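Local coordinates for protein transcriptional activator TenA-1 (Sulfolobus solfataricus P2, PDB 2QZC) that probably acts as a TenA-like thiaminase, cleaving thiamine or a related compound on an all-helical haem oxygenase-like fold, at residues Asn13-Leu18 / Ile191-Val196; Leu56-Ile61 / His118-Ala123; Leu60-Lys65 / Leu125-Phe130; Lys129-Trp134 / Tyr177-Val182. One frame throughout, in Å; residues are numbered along the deposited sequence. Where two conformers were deposited one is given.

Contacts 2 and 3 start from the end of helix 38-63, share Leu60 and Ile61, and have centres about 7 Å apart; both touch the second subunit. Contact 4 takes up the helix that contact 3 opens, sharing Lys129 and Phe130, with centres about 9 Å apart. Contact 1 lies farther off, its centre about 15 Å from that of contact 4 and 19 Å from that of contact 2, and joins the N-terminal region to helix 186-208. Ser195 ties it to contacts 2 and 4: its OG lies 2.9 Å from His118 NE2 and 2.6 Å from Ala133 O, both probable hydrogen bonds. Glycerol, probably from the crystallisation liquor, lies near contacts 2, 3 and 4.

Contact 1 of 4, residues Asn13-Leu18 / Ile191-Val196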
# COMPACT_ATOMS: atom_id res chain seq x y z
N ASN A 13 -11.25 -12.96 23.73
CA ASN A 13 -12.09 -13.33 24.88
C ASN A 13 -13.48 -12.69 24.76
O ASN A 13 -14.49 -13.31 25.11
CB ASN A 13 -11.38 -13.03 26.21
CG ASN A 13 -10.17 -13.95 26.46
OD1 ASN A 13 -10.13 -15.07 25.97
ND2 ASN A 13 -9.20 -13.47 27.23
N GLY A 14 -13.55 -11.48 24.20
CA GLY A 14 -14.80 -10.80 23.99
C GLY A 14 -15.79 -11.40 23.01
O GLY A 14 -17.00 -11.08 23.07
N VAL A 15 -15.33 -12.28 22.13
CA VAL A 15 -16.26 -12.96 21.21
C VAL A 15 -16.81 -14.27 21.79
O VAL A 15 -17.64 -14.93 21.14
CB VAL A 15 -15.64 -13.22 19.79
CG1 VAL A 15 -14.98 -11.94 19.24
CG2 VAL A 15 -14.62 -14.34 19.76
N GLY A 16 -16.34 -14.69 22.97
CA GLY A 16 -16.86 -15.89 23.61
C GLY A 16 -16.73 -17.14 22.77
O GLY A 16 -15.68 -17.39 22.16
N GLU A 17 -17.82 -17.90 22.69
CA GLU A 17 -17.84 -19.16 21.96
C GLU A 17 -17.63 -19.05 20.45
O GLU A 17 -17.35 -20.06 19.79
CB GLU A 17 -19.12 -19.95 22.26
CG GLU A 17 -19.23 -20.39 23.72
N LEU A 18 -17.76 -17.84 19.89
CA LEU A 18 -17.57 -17.70 18.44
C LEU A 18 -16.15 -17.99 18.00
O LEU A 18 -15.95 -18.42 16.87
CB LEU A 18 -17.93 -16.27 17.99
CG LEU A 18 -19.38 -15.83 18.09
CD1 LEU A 18 -19.54 -14.32 17.80
CD2 LEU A 18 -20.25 -16.67 17.15
N ILE A 191 -17.18 -4.74 15.93
CA ILE A 191 -16.66 -4.89 14.55
C ILE A 191 -15.91 -6.23 14.44
O ILE A 191 -16.08 -6.99 13.47
CB ILE A 191 -15.74 -3.70 14.17
CG1 ILE A 191 -16.57 -2.43 14.05
CG2 ILE A 191 -15.01 -3.95 12.82
CD1 ILE A 191 -15.74 -1.13 13.98
N PHE A 192 -15.03 -6.51 15.41
CA PHE A 192 -14.26 -7.75 15.48
C PHE A 192 -15.21 -8.94 15.50
O PHE A 192 -15.01 -9.94 14.78
CB PHE A 192 -13.38 -7.72 16.74
CG PHE A 192 -12.36 -8.81 16.87
CD1 PHE A 192 -12.69 -10.01 17.51
CD2 PHE A 192 -11.04 -8.63 16.43
CE1 PHE A 192 -11.74 -11.01 17.67
CE2 PHE A 192 -10.09 -9.62 16.61
CZ PHE A 192 -10.45 -10.82 17.23
N ILE A 193 -16.26 -8.87 16.33
CA ILE A 193 -17.27 -9.96 16.41
C ILE A 193 -17.91 -10.21 15.02
O ILE A 193 -18.02 -11.35 14.60
CB ILE A 193 -18.38 -9.65 17.45
CG1 ILE A 193 -17.80 -9.71 18.88
CG2 ILE A 193 -19.58 -10.60 17.28
CD1 ILE A 193 -18.71 -9.13 19.97
N ASN A 194 -18.26 -9.13 14.32
CA ASN A 194 -18.84 -9.27 12.97
C ASN A 194 -17.88 -9.99 12.03
O ASN A 194 -18.30 -10.89 11.28
CB ASN A 194 -19.35 -7.96 12.36
CG ASN A 194 -20.74 -7.59 12.83
OD1 ASN A 194 -21.42 -8.41 13.49
ND2 ASN A 194 -21.18 -6.37 12.49
N SER A 195 -16.59 -9.62 12.06
CA SER A 195 -15.61 -10.33 11.24
C SER A 195 -15.52 -11.82 11.56
O SER A 195 -15.45 -12.66 10.64
CB SER A 195 -14.25 -9.67 11.30
OG SER A 195 -14.27 -8.41 10.64
N VAL A 196 -15.57 -12.15 12.86
CA VAL A 196 -15.56 -13.56 13.25
C VAL A 196 -16.83 -14.27 12.74
O VAL A 196 -16.76 -15.40 12.23
CB VAL A 196 -15.38 -13.74 14.79
CG1 VAL A 196 -15.51 -15.23 15.18
CG2 VAL A 196 -14.04 -13.16 15.23
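A single methyl group of the N-terminal part of the chain sits in a shallow hollow on helix 186-208. The methyl is CG1 of Val15, anti to the carbonyl carbon (chi1 -48°), and the walls of the hollow are Phe192, Ile193 and Val196. Val15 CG1 meets the rim of the Phe192 ring at its edge and in its plane, 3.5 Å from CD1, so the ring presents its side rather than a face. On the next wall Val15 CG1 lies 3.6 Å from CG1 of Ile193, the two side chains running antiparallel alongside one another, and Val196 CG2 closes the third side more loosely at 4.3 Å from Val15 CG1. A second bump comes from Leu18, which crosses Ile193 at about a right angle and brings its CD1 to 3.8 Å from Ile193 CG2. Its CB also rests 3.9 Å from CG1 of Val196, a methyl that lies 3.6 Å from the carbonyl O of Leu18 as well. Both bumps are set by the type II' turn from Val15 to Leu18, in which Gly16 takes a positive phi (58°); the turn folds the chain so that both side chains face helix 186-208. No hydrogen bond crosses the contact. Trp19 and Tyr22 of helix 18-23 continue the apolar cover over Val196, and Trp19 also touches Phe192. The arrangement is an apolar helix-turn contact, joining the N-terminal helix 6-14 and its turn to the C-terminal helix 186-208 within the haem oxygenase-like bundle.

Contact 2 of 4, residues Leu56-Ile61 / His118-Ala123; sequences LRALLI and HLYYYA
Two alanines let helix 38-63 and helix 110-125 come close: Ala58 and Ala123 point at the partner helix, the CB of Ala123 lies 3.3 Å from Ala58 O, and the two CB atoms are 4.1 Å apart. Ile61 sits beside this pair, its CG2, anti to the backbone N, 3.3 Å from Ala123 O. Its other branch turns to Tyr120, where CD1 of Ile61 reaches the ring edge in plane, 3.9 Å from Tyr120 CD1, and the two side chains cross at about a right angle. Tyr120, with CG anti to the carbonyl carbon (chi1 -76°), reaches across to helix 38-63 and runs alongside Arg57 in the same direction; its OH lies 3.5 Å from the CD of Arg57, whose chain is extended from CG to NE. The axes of segments 56-61 and 118-123, in two helices of the haem oxygenase-like bundle, run nearly parallel, 8° apart, with a closest approach of 8.6 Å. Farther out, Asp54 OD1 holds the Tyr120 hydroxyl by a hydrogen bond. Arg57 carries its charge away from the contact, NH2 in a salt bridge with Glu53 and NH1 hydrogen-bonded to the O atoms of Ser64 and Gly66 of the second subunit. An alanine in place of Tyr120 would probably leave Asp54 without this hydrogen bond, Ile61 CD1 without the ring edge and the Arg57 methylenes without the ring and hydroxyl alongside. The interface is therefore apolar and tight where the backbones meet, while its polar bonds form at the border, where Arg57 reaches into the dimer interface.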
# COMPACT_ATOMS: atom_id res chain seq x y z
N LEU A 56 -6.84 -6.74 0.18
CA LEU A 56 -5.65 -5.93 -0.11
C LEU A 56 -6.05 -4.52 -0.50
O LEU A 56 -5.42 -3.52 -0.06
CB LEU A 56 -4.80 -6.56 -1.20
CG LEU A 56 -4.08 -7.84 -0.84
CD1 LEU A 56 -3.50 -8.50 -2.07
CD2 LEU A 56 -2.98 -7.58 0.16
N ARG A 57 -7.09 -4.39 -1.35
CA ARG A 57 -7.55 -3.04 -1.71
C ARG A 57 -8.01 -2.25 -0.49
O ARG A 57 -7.70 -1.05 -0.32
CB ARG A 57 -8.61 -3.11 -2.79
CG ARG A 57 -8.05 -3.62 -4.12
CD ARG A 57 -9.18 -3.69 -5.14
NE ARG A 57 -8.77 -4.25 -6.43
CZ ARG A 57 -8.14 -3.57 -7.40
NH1 ARG A 57 -7.85 -2.31 -7.24
NH2 ARG A 57 -7.83 -4.14 -8.55
N ALA A 58 -8.76 -2.91 0.39
CA ALA A 58 -9.21 -2.28 1.64
C ALA A 58 -8.04 -1.89 2.54
O ALA A 58 -8.00 -0.78 3.07
CB ALA A 58 -10.19 -3.24 2.35
N LEU A 59 -7.05 -2.77 2.64
CA LEU A 59 -5.81 -2.45 3.40
C LEU A 59 -5.13 -1.19 2.86
O LEU A 59 -4.71 -0.32 3.63
CB LEU A 59 -4.80 -3.60 3.35
CG LEU A 59 -3.39 -3.38 3.94
CD1 LEU A 59 -3.51 -2.98 5.40
CD2 LEU A 59 -2.56 -4.63 3.70
N LEU A 60 -5.07 -1.10 1.53
CA LEU A 60 -4.42 0.09 0.92
C LEU A 60 -5.15 1.40 1.29
O LEU A 60 -4.52 2.36 1.77
CB LEU A 60 -4.31 -0.07 -0.58
CG LEU A 60 -3.32 -1.14 -1.05
CD1 LEU A 60 -3.56 -1.50 -2.55
CD2 LEU A 60 -1.87 -0.65 -0.79
N ILE A 61 -6.49 1.42 1.18
CA ILE A 61 -7.31 2.58 1.56
C ILE A 61 -7.09 2.89 3.03
O ILE A 61 -6.87 4.05 3.41
CB ILE A 61 -8.89 2.30 1.40
CG1 ILE A 61 -9.29 2.04 -0.03
CG2 ILE A 61 -9.71 3.51 1.96
CD1 ILE A 61 -10.67 1.40 -0.18
N HIS A 118 -17.87 -5.26 4.05
CA HIS A 118 -17.61 -4.91 5.48
C HIS A 118 -16.20 -4.30 5.62
O HIS A 118 -16.01 -3.25 6.21
CB HIS A 118 -17.78 -6.20 6.29
CG HIS A 118 -17.30 -6.18 7.72
ND1 HIS A 118 -17.96 -5.54 8.75
CD2 HIS A 118 -16.28 -6.87 8.28
CE1 HIS A 118 -17.34 -5.83 9.88
NE2 HIS A 118 -16.33 -6.64 9.63
N LEU A 119 -15.19 -4.97 5.04
CA LEU A 119 -13.79 -4.46 5.11
C LEU A 119 -13.68 -3.11 4.41
O LEU A 119 -13.05 -2.21 4.94
CB LEU A 119 -12.79 -5.46 4.51
CG LEU A 119 -12.71 -6.80 5.24
CD1 LEU A 119 -11.67 -7.67 4.50
CD2 LEU A 119 -12.32 -6.63 6.71
N TYR A 120 -14.29 -2.97 3.22
CA TYR A 120 -14.23 -1.69 2.55
C TYR A 120 -14.88 -0.58 3.36
O TYR A 120 -14.38 0.57 3.37
CB TYR A 120 -14.88 -1.74 1.15
CG TYR A 120 -14.09 -2.41 0.04
CD1 TYR A 120 -12.95 -1.80 -0.46
CD2 TYR A 120 -14.49 -3.62 -0.56
CE1 TYR A 120 -12.26 -2.35 -1.51
CE2 TYR A 120 -13.80 -4.17 -1.62
CZ TYR A 120 -12.64 -3.55 -2.06
OH TYR A 120 -11.98 -4.10 -3.13
N TYR A 121 -16.02 -0.86 3.99
CA TYR A 121 -16.75 0.13 4.75
C TYR A 121 -15.85 0.75 5.81
O TYR A 121 -15.74 2.00 5.89
CB TYR A 121 -18.03 -0.48 5.37
CG TYR A 121 -18.74 0.48 6.29
CD1 TYR A 121 -19.48 1.51 5.78
CD2 TYR A 121 -18.67 0.37 7.66
CE1 TYR A 121 -20.12 2.44 6.60
CE2 TYR A 121 -19.29 1.30 8.50
CZ TYR A 121 -20.03 2.32 7.96
OH TYR A 121 -20.66 3.24 8.79
N TYR A 122 -15.21 -0.08 6.60
CA TYR A 122 -14.35 0.43 7.68
C TYR A 122 -13.06 1.05 7.15
O TYR A 122 -12.61 2.07 7.67
CB TYR A 122 -14.11 -0.64 8.77
CG TYR A 122 -15.39 -0.86 9.52
CD1 TYR A 122 -15.93 0.16 10.30
CD2 TYR A 122 -16.11 -2.05 9.40
CE1 TYR A 122 -17.18 -0.02 10.94
CE2 TYR A 122 -17.34 -2.22 10.03
CZ TYR A 122 -17.84 -1.21 10.79
OH TYR A 122 -19.09 -1.34 11.40
N ALA A 123 -12.53 0.50 6.07
CA ALA A 123 -11.31 1.12 5.44
C ALA A 123 -11.58 2.52 4.98
O ALA A 123 -10.71 3.41 5.12
CB ALA A 123 -10.85 0.31 4.29

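Contact 3 of 4, residues Leu60-Lys65 / Leu125-Phe130; sequences LIASSK and LDWNKF
The last turn of helix 38-63 meets the first turn of helix 127-148 with the CA atoms of Ala62 and Trp127 4.9 Å apart. Ala62 carries the middle: its CB lies 3.4 Å from Phe130 CD2 and equally near CG. Trp127, with CG anti to the backbone N (chi1 165°), swings its six-membered ring past the helix end, so that CE3 is 3.5 Å from Ala62 O and 3.8 Å from Ala62 CB, while CZ3 passes Ser63. Trp127 also packs on Val71 and Ile74 of helix 68-78. An alanine at Trp127 would remove the indole and would probably loosen the packing of Ala62, Ser63, Val71 and Ile74. This joint lies toward the periphery of the haem oxygenase-like bundle and is built on a helix start: Asp126 is the N-cap of helix 127-148, its OD2 accepting from Lys129 N at 2.9 Å and 154° through the anti lone pair. At the C-terminal end of helix 38-63 Ser64 OG donates to Ile61 O at 2.6 Å. Lys65 lies over the outside of the joint; its CB is 4.1 Å from Trp127 CB, its chain is extended as far as CE, CD and CE pass the backbone of Leu125 and Asp126, and chi4 (-59°) then turns NZ aside. The end of helix 38-63 also meets the second subunit, whose Arg57 NH1 bonds to Ser64 O and whose Ser63 packs on Leu60.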
# COMPACT_ATOMS: atom_id res chain seq x y z
N LEU A 60 -5.07 -1.10 1.53
CA LEU A 60 -4.42 0.09 0.92
C LEU A 60 -5.15 1.40 1.29
O LEU A 60 -4.52 2.36 1.77
CB LEU A 60 -4.31 -0.07 -0.58
CG LEU A 60 -3.32 -1.14 -1.05
CD1 LEU A 60 -3.56 -1.50 -2.55
CD2 LEU A 60 -1.87 -0.65 -0.79
N ILE A 61 -6.49 1.42 1.18
CA ILE A 61 -7.31 2.58 1.56
C ILE A 61 -7.09 2.89 3.03
O ILE A 61 -6.87 4.05 3.41
CB ILE A 61 -8.89 2.30 1.40
CG1 ILE A 61 -9.29 2.04 -0.03
CG2 ILE A 61 -9.71 3.51 1.96
CD1 ILE A 61 -10.67 1.40 -0.18
N ALA A 62 -7.20 1.89 3.87
CA ALA A 62 -7.12 2.09 5.33
C ALA A 62 -5.74 2.58 5.76
O ALA A 62 -5.63 3.49 6.61
CB ALA A 62 -7.46 0.80 6.07
N SER A 63 -4.71 1.98 5.17
CA SER A 63 -3.34 2.28 5.58
C SER A 63 -2.98 3.75 5.32
O SER A 63 -2.14 4.31 6.04
CB SER A 63 -2.34 1.30 4.96
OG SER A 63 -2.28 1.48 3.56
N SER A 64 -3.63 4.38 4.35
CA SER A 64 -3.43 5.82 4.09
C SER A 64 -3.76 6.69 5.30
O SER A 64 -3.36 7.87 5.34
CB SER A 64 -4.28 6.28 2.91
OG SER A 64 -5.66 6.38 3.25
N LYS A 65 -4.53 6.13 6.26
CA LYS A 65 -5.00 6.83 7.45
C LYS A 65 -4.29 6.44 8.73
O LYS A 65 -4.61 6.99 9.78
CB LYS A 65 -6.51 6.55 7.65
CG LYS A 65 -7.42 6.92 6.48
CD LYS A 65 -8.86 6.45 6.75
CE LYS A 65 -9.78 6.69 5.54
NZ LYS A 65 -9.87 8.12 5.15
N LEU A 125 -13.53 4.61 6.35
CA LEU A 125 -13.74 5.45 7.53
C LEU A 125 -12.52 5.72 8.40
O LEU A 125 -12.28 6.86 8.76
CB LEU A 125 -14.82 4.85 8.43
CG LEU A 125 -16.24 4.76 7.86
CD1 LEU A 125 -17.10 4.18 8.97
CD2 LEU A 125 -16.75 6.11 7.38
N ASP A 126 -11.79 4.70 8.77
CA ASP A 126 -10.78 4.83 9.82
C ASP A 126 -9.79 3.69 9.87
O ASP A 126 -10.21 2.53 9.75
CB ASP A 126 -11.62 4.79 11.12
CG ASP A 126 -10.87 5.04 12.34
OD1 ASP A 126 -10.49 6.19 12.60
OD2 ASP A 126 -10.71 4.09 13.11
N TRP A 127 -8.49 3.96 10.06
CA TRP A 127 -7.51 2.90 10.18
C TRP A 127 -7.80 1.95 11.34
O TRP A 127 -7.77 0.72 11.16
CB TRP A 127 -6.09 3.47 10.28
CG TRP A 127 -5.05 2.50 10.74
CD1 TRP A 127 -4.45 2.47 11.99
CD2 TRP A 127 -4.50 1.40 10.01
NE1 TRP A 127 -3.54 1.44 12.03
CE2 TRP A 127 -3.56 0.77 10.84
CE3 TRP A 127 -4.71 0.89 8.72
CZ2 TRP A 127 -2.85 -0.38 10.43
CZ3 TRP A 127 -4.00 -0.25 8.30
CH2 TRP A 127 -3.06 -0.85 9.15
N ASN A 128 -8.08 2.50 12.53
CA ASN A 128 -8.28 1.62 13.70
C ASN A 128 -9.46 0.66 13.50
O ASN A 128 -9.37 -0.51 13.84
CB ASN A 128 -8.48 2.42 15.00
CG ASN A 128 -7.23 3.12 15.46
OD1 ASN A 128 -6.14 2.89 14.97
ND2 ASN A 128 -7.38 3.95 16.49
N LYS A 129 -10.58 1.15 12.95
CA LYS A 129 -11.75 0.29 12.70
C LYS A 129 -11.42 -0.80 11.68
O LYS A 129 -11.79 -1.95 11.85
CB LYS A 129 -12.94 1.12 12.25
CG LYS A 129 -13.48 2.05 13.33
CD LYS A 129 -14.70 2.82 12.90
CE LYS A 129 -15.16 3.77 14.00
NZ LYS A 129 -16.29 4.61 13.53
N PHE A 130 -10.73 -0.43 10.59
CA PHE A 130 -10.32 -1.43 9.62
C PHE A 130 -9.40 -2.47 10.25
O PHE A 130 -9.55 -3.67 10.04
CB PHE A 130 -9.64 -0.81 8.39
CG PHE A 130 -8.99 -1.85 7.51
CD1 PHE A 130 -9.78 -2.63 6.67
CD2 PHE A 130 -7.62 -2.18 7.64
CE1 PHE A 130 -9.20 -3.64 5.91
CE2 PHE A 130 -7.07 -3.20 6.89
CZ PHE A 130 -7.86 -3.92 6.04

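Contact 4 of 4, residues Lys129-Trp134 / Tyr177-Val182; sequences KFLVAW and YALDEV
Leu131 is directed toward helix 166-179 with CG anti to the backbone N (chi1 -178°), and its CD2 does most of the touching. That methyl comes down on the peptide between Ala178 and Leu179, 3.6 Å from Leu179 N, with the CB of Ala178 at 3.8 Å. Val182 reaches the same methyl from the turn beyond, its CG2 4.1 Å from Leu131 CD2. The second pair is turned differently: Val132 and Leu179 cross at about a right angle, CG2 of Val132 meeting CD1 of Leu179 at 3.9 Å. The type I turn from Leu179 to Val182 brings Leu179 and Val182 round to the same two partners on helix 127-148. The contact thus joins helix 127-148 to the end of helix 166-179 and the following turn in the haem oxygenase-like bundle. Asn7 ND2 hydrogen-bonds to the carbonyl O atoms of Leu179 and Val182, tying helix 6-14 to the turn, and Glu181 forms a salt bridge with Lys70. Val132 also touches Phe192 of helix 186-208. All five touching side chains are aliphatic and buried, and no hydrogen bond crosses between the segments, so the joint rests on dispersion and water exclusion, with the polar bonds of the turn directed to other parts of the chain.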
# COMPACT_ATOMS: atom_id res chain seq x y z
N LYS A 129 -10.58 1.15 12.95
CA LYS A 129 -11.75 0.29 12.70
C LYS A 129 -11.42 -0.80 11.68
O LYS A 129 -11.79 -1.95 11.85
CB LYS A 129 -12.94 1.12 12.25
CG LYS A 129 -13.48 2.05 13.33
CD LYS A 129 -14.70 2.82 12.90
CE LYS A 129 -15.16 3.77 14.00
NZ LYS A 129 -16.29 4.61 13.53
N PHE A 130 -10.73 -0.43 10.59
CA PHE A 130 -10.32 -1.43 9.62
C PHE A 130 -9.40 -2.47 10.25
O PHE A 130 -9.55 -3.67 10.04
CB PHE A 130 -9.64 -0.81 8.39
CG PHE A 130 -8.99 -1.85 7.51
CD1 PHE A 130 -9.78 -2.63 6.67
CD2 PHE A 130 -7.62 -2.18 7.64
CE1 PHE A 130 -9.20 -3.64 5.91
CE2 PHE A 130 -7.07 -3.20 6.89
CZ PHE A 130 -7.86 -3.92 6.04
N LEU A 131 -8.40 -2.01 11.00
CA LEU A 131 -7.43 -2.91 11.64
C LEU A 131 -8.10 -3.93 12.53
O LEU A 131 -7.77 -5.12 12.45
CB LEU A 131 -6.36 -2.05 12.38
CG LEU A 131 -5.25 -2.78 13.07
CD1 LEU A 131 -4.44 -3.69 12.14
CD2 LEU A 131 -4.38 -1.70 13.75
N VAL A 132 -9.05 -3.50 13.34
CA VAL A 132 -9.81 -4.41 14.17
C VAL A 132 -10.63 -5.37 13.28
O VAL A 132 -10.66 -6.59 13.56
CB VAL A 132 -10.66 -3.68 15.22
CG1 VAL A 132 -11.60 -4.59 15.95
CG2 VAL A 132 -9.72 -2.94 16.21
N ALA A 133 -11.27 -4.85 12.22
CA ALA A 133 -12.05 -5.71 11.33
C ALA A 133 -11.22 -6.76 10.60
O ALA A 133 -11.73 -7.81 10.25
CB ALA A 133 -12.79 -4.85 10.31
N TRP A 134 -9.96 -6.44 10.33
CA TRP A 134 -9.03 -7.27 9.59
C TRP A 134 -8.32 -8.32 10.44
O TRP A 134 -7.85 -9.33 9.93
CB TRP A 134 -7.99 -6.31 8.97
CG TRP A 134 -7.01 -6.88 8.02
CD1 TRP A 134 -7.24 -7.80 7.06
CD2 TRP A 134 -5.62 -6.52 7.91
NE1 TRP A 134 -6.09 -8.02 6.33
CE2 TRP A 134 -5.08 -7.26 6.82
CE3 TRP A 134 -4.80 -5.63 8.61
CZ2 TRP A 134 -3.70 -7.18 6.45
CZ3 TRP A 134 -3.45 -5.52 8.23
CH2 TRP A 134 -2.94 -6.28 7.16
N TYR A 177 1.67 -5.17 16.42
CA TYR A 177 2.35 -3.94 16.84
C TYR A 177 1.44 -2.72 16.57
O TYR A 177 1.31 -1.81 17.39
CB TYR A 177 3.71 -3.87 16.11
CG TYR A 177 4.63 -2.71 16.43
CD1 TYR A 177 5.02 -2.45 17.75
CD2 TYR A 177 5.20 -1.94 15.41
CE1 TYR A 177 5.90 -1.38 18.05
CE2 TYR A 177 6.09 -0.88 15.69
CZ TYR A 177 6.43 -0.61 17.01
OH TYR A 177 7.30 0.43 17.29
N ALA A 178 0.80 -2.71 15.39
CA ALA A 178 -0.14 -1.63 15.05
C ALA A 178 -1.41 -1.70 15.92
O ALA A 178 -1.91 -0.69 16.37
CB ALA A 178 -0.54 -1.70 13.58
N LEU A 179 -1.93 -2.91 16.13
CA LEU A 179 -3.12 -3.11 16.96
C LEU A 179 -2.91 -2.64 18.40
O LEU A 179 -3.85 -2.12 19.01
CB LEU A 179 -3.60 -4.57 16.94
CG LEU A 179 -4.90 -4.94 17.64
CD1 LEU A 179 -6.11 -4.27 16.96
CD2 LEU A 179 -5.10 -6.44 17.63
N ASP A 180 -1.69 -2.82 18.92
CA ASP A 180 -1.40 -2.37 20.31
C ASP A 180 -1.58 -0.86 20.55
O ASP A 180 -1.73 -0.44 21.71
CB ASP A 180 -0.02 -2.86 20.75
CG ASP A 180 0.02 -4.37 20.98
OD1 ASP A 180 -1.03 -5.02 21.24
OD2 ASP A 180 1.15 -4.91 20.91
N GLU A 181 -1.59 -0.06 19.47
CA GLU A 181 -1.81 1.41 19.53
C GLU A 181 -3.28 1.79 19.65
O GLU A 181 -3.60 2.96 19.93
CB GLU A 181 -1.25 2.15 18.31
CG GLU A 181 0.23 2.48 18.36
CD GLU A 181 0.63 3.63 17.43
OE1 GLU A 181 0.01 4.73 17.49
OE2 GLU A 181 1.59 3.46 16.68
N VAL A 182 -4.19 0.83 19.45
CA VAL A 182 -5.61 1.10 19.48
C VAL A 182 -6.18 1.00 20.89
O VAL A 182 -5.83 0.07 21.62
CB VAL A 182 -6.40 0.11 18.53
CG1 VAL A 182 -7.89 0.42 18.50
CG2 VAL A 182 -5.83 0.18 17.10